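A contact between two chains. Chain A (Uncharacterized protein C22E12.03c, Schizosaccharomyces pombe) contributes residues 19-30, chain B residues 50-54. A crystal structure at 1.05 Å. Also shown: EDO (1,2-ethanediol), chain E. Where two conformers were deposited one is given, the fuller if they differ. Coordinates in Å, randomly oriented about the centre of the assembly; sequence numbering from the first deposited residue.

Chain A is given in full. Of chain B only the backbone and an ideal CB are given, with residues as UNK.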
# COMPACT_ATOMS: atom_id res chain seq x y z
N GLU A 19 -2.53 -3.79 2.53
CA GLU A 19 -3.98 -3.99 2.47
C GLU A 19 -4.75 -2.79 3.01
O GLU A 19 -5.87 -2.56 2.57
CB GLU A 19 -4.34 -5.25 3.20
CG GLU A 19 -3.79 -6.47 2.48
CD GLU A 19 -3.72 -7.68 3.31
OE1 GLU A 19 -4.18 -7.74 4.43
OE2 GLU A 19 -3.06 -8.64 2.78
N PHE A 20 -4.17 -2.05 3.95
CA PHE A 20 -4.74 -0.77 4.38
C PHE A 20 -4.64 0.27 3.25
O PHE A 20 -5.61 0.92 2.91
CB PHE A 20 -4.02 -0.28 5.65
CG PHE A 20 -4.56 1.05 6.17
CD1 PHE A 20 -4.20 2.26 5.54
CD2 PHE A 20 -5.48 1.09 7.21
CE1 PHE A 20 -4.72 3.47 5.98
CE2 PHE A 20 -6.00 2.28 7.63
CZ PHE A 20 -5.64 3.46 7.00
N SER A 21 -3.43 0.44 2.69
CA SER A 21 -3.20 1.59 1.80
C SER A 21 -3.97 1.53 0.48
O SER A 21 -4.28 2.57 -0.09
CB SER A 21 -1.70 1.74 1.54
OG SER A 21 -0.97 1.95 2.75
N ALA A 22 -4.18 0.34 -0.06
CA ALA A 22 -4.83 0.27 -1.37
C ALA A 22 -6.28 0.80 -1.33
O ALA A 22 -6.58 1.76 -2.06
CB ALA A 22 -4.74 -1.15 -1.94
N PRO A 23 -7.18 0.24 -0.51
CA PRO A 23 -8.52 0.83 -0.45
C PRO A 23 -8.47 2.28 -0.02
O PRO A 23 -9.27 3.09 -0.50
CB PRO A 23 -9.27 -0.09 0.52
CG PRO A 23 -8.21 -0.81 1.32
CD PRO A 23 -7.08 -0.96 0.34
N TRP A 24 -7.60 2.63 0.92
CA TRP A 24 -7.49 4.02 1.37
C TRP A 24 -7.24 4.96 0.19
O TRP A 24 -7.96 5.93 -0.05
CB TRP A 24 -6.34 4.17 2.38
CG TRP A 24 -6.19 5.55 2.91
CD1 TRP A 24 -5.36 6.50 2.39
CD2 TRP A 24 -6.93 6.18 3.94
NE1 TRP A 24 -5.53 7.67 3.04
CE2 TRP A 24 -6.47 7.51 4.02
CE3 TRP A 24 -7.92 5.75 4.84
CZ2 TRP A 24 -6.96 8.41 4.96
CZ3 TRP A 24 -8.40 6.68 5.75
CH2 TRP A 24 -7.91 7.97 5.80
N GLY A 25 -6.21 4.64 -0.59
CA GLY A 25 -5.82 5.50 -1.68
C GLY A 25 -6.83 5.52 -2.81
O GLY A 25 -6.98 6.54 -3.50
N ILE A 26 -7.51 4.41 -3.02
CA ILE A 26 -8.53 4.33 -4.09
C ILE A 26 -9.74 5.18 -3.74
O ILE A 26 -10.21 5.97 -4.57
CB ILE A 26 -8.86 2.85 -4.37
CG1 ILE A 26 -7.67 2.18 -5.07
CG2 ILE A 26 -10.13 2.71 -5.23
CD1 ILE A 26 -7.73 0.67 -5.08
N PHE A 27 -10.25 5.06 -2.51
CA PHE A 27 -11.40 5.89 -2.12
C PHE A 27 -11.04 7.36 -2.03
O PHE A 27 -11.86 8.20 -2.43
CB PHE A 27 -12.05 5.36 -0.85
CG PHE A 27 -12.93 4.18 -1.08
CD1 PHE A 27 -14.18 4.38 -1.66
CD2 PHE A 27 -12.56 2.90 -0.80
CE1 PHE A 27 -15.00 3.31 -1.96
CE2 PHE A 27 -13.41 1.83 -1.09
CZ PHE A 27 -14.64 2.05 -1.73
N LYS A 28 -9.83 7.69 -1.58
CA LYS A 28 -9.41 9.09 -1.58
C LYS A 28 -9.38 9.64 -3.02
O LYS A 28 -9.87 10.75 -3.30
CB LYS A 28 -8.04 9.26 -0.91
CG LYS A 28 -8.13 9.21 0.59
CD LYS A 28 -8.34 10.61 1.13
CE LYS A 28 -8.47 10.64 2.63
NZ LYS A 28 -8.60 12.04 3.14
N ARG A 29 -8.86 8.87 -3.97
CA ARG A 29 -8.85 9.33 -5.35
C ARG A 29 -10.26 9.54 -5.88
O ARG A 29 -10.49 10.40 -6.75
CB ARG A 29 -8.11 8.34 -6.23
CG ARG A 29 -6.59 8.44 -6.08
CD ARG A 29 -5.92 7.24 -6.71
NE ARG A 29 -4.46 7.32 -6.75
CZ ARG A 29 -3.68 7.17 -5.69
NH1 ARG A 29 -4.18 6.82 -4.51
NH2 ARG A 29 -2.36 7.23 -5.84
N ALA A 30 -11.19 8.69 -5.46
CA ALA A 30 -12.60 8.81 -5.82
C ALA A 30 -13.32 9.95 -5.18
O ALA A 30 -14.51 10.19 -5.48
CB ALA A 30 -13.31 7.49 -5.54
N UNK B 50 0.34 11.66 0.74
CA UNK B 50 -0.44 12.22 -0.37
C UNK B 50 -1.92 12.24 -0.10
O UNK B 50 -2.60 13.25 -0.36
CB UNK B 50 -0.18 11.43 -1.65
N UNK B 51 -2.44 11.13 0.41
CA UNK B 51 -3.87 10.95 0.62
C UNK B 51 -4.18 10.99 2.13
O UNK B 51 -5.16 10.43 2.58
CB UNK B 51 -4.34 9.63 0.00
N UNK B 52 -3.38 11.75 2.87
CA UNK B 52 -3.67 12.22 4.24
C UNK B 52 -3.38 11.24 5.36
O UNK B 52 -3.62 11.57 6.50
CB UNK B 52 -5.15 12.61 4.33
N UNK B 53 -2.76 10.09 5.08
CA UNK B 53 -2.25 9.29 6.18
C UNK B 53 -1.16 10.08 6.89
O UNK B 53 -0.30 10.69 6.26
CB UNK B 53 -1.72 7.94 5.69
N UNK B 54 -1.17 10.01 8.22
CA UNK B 54 -0.11 10.58 9.05
C UNK B 54 0.70 9.47 9.64
O UNK B 54 0.18 8.65 10.40
CB UNK B 54 -0.68 11.47 10.15
C1 EDO E . -4.81 8.84 9.04
O1 EDO E . -3.46 8.72 9.31
C2 EDO E . -5.54 7.76 8.22
O2 EDO E . -5.36 6.57 8.84

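Phe A20, Trp A24, Gly A25, Lys A28 and Arg A29 of the chain A helix lie nearest chain B.

Position 50 has nothing of the helix stretch within 5.5 Å of its ideal CB. The stretch sets no demand here, and many residues would suit. It is Ser B50, which makes no contact with the helix stretch.

At position 51 the CA-to-CB bond points toward chain A. The ideal CB lies 3.8 Å from NE1 of Trp A24 and 3.8 Å from CB of Lys A28. Gly A25 has no side chain, so the helix surface is low beside it. The backbone O is already engaged: NE1 of Trp A24 donates a hydrogen bond to O of position 51 at 2.8 Å. A long, flexible chain such as Met, Gln, Lys or Arg could run along the helix, although Arg A29 makes a positive charge less obvious. The residue is Arg B51, which has the largest area covered by the helix stretch of the five. Its CG packs 4.5 Å from CA of Gly A25, and CG of Arg A29 lies over one face of its guanidinium, 3.6 Å from CZ. The like charges come close, with NE of Arg B51 3.9 Å from NH1 of Arg A29.

Position 52 has phi/psi of 82/8, a left-handed conformation that favours Gly, Asn or Asp. Its CB points sideways, but NZ of Lys A28 is 3.7 Å from the ideal CB. A short acidic or amide side chain could reach this donor, and the charge favours Asp. The residue is Asp B52. Its OD2 forms a salt bridge with NZ of Lys A28 at 2.8 Å, with NZ as hydrogen-bond donor.

Position 53 is extended, with phi/psi of -64/139. Its CB points sideways, 4.6 Å from NE1 of Trp A24 and 5.4 Å from CE1 of Phe A20. The two aromatic rings invite a modest apolar group: Val, Ile, Leu or Met would suit. The residue is Val B53. Its CG2 sits over one face of Trp A24, 3.9 Å from the centroid of the five-membered ring, in a CH-pi contact. The same CG2 meets the edge of Phe A20, 4.1 Å from CE1.

Position 54 is beyond reach of the helix, so many residues would fit. It is Glu B54. Its backbone N donates a 2.8 Å hydrogen bond to O1 of the ethanediol, probably a molecule from the crystallisation liquor.

Chain B (50-54) SRDVE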
# COMPACT_ATOMS: atom_id res chain seq x y z
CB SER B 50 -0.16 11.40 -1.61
OG SER B 50 -0.79 12.03 -2.69
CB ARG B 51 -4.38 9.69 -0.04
CG ARG B 51 -4.06 9.59 -1.52
CD ARG B 51 -4.59 10.74 -2.34
NE ARG B 51 -4.15 10.63 -3.73
CZ ARG B 51 -4.75 11.23 -4.75
NH1 ARG B 51 -5.90 11.86 -4.56
NH2 ARG B 51 -4.17 11.18 -5.96
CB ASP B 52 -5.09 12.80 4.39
CG ASP B 52 -5.34 13.84 3.38
OD1 ASP B 52 -4.53 14.78 3.26
OD2 ASP B 52 -6.39 13.76 2.70
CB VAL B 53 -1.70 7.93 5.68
CG1 VAL B 53 -0.77 7.26 6.73
CG2 VAL B 53 -2.86 7.01 5.33
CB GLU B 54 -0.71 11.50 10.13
CG GLU B 54 -1.22 12.77 9.50
CD GLU B 54 -1.65 13.87 10.45
OE1 GLU B 54 -1.26 13.87 11.62
OE2 GLU B 54 -2.13 14.90 9.90
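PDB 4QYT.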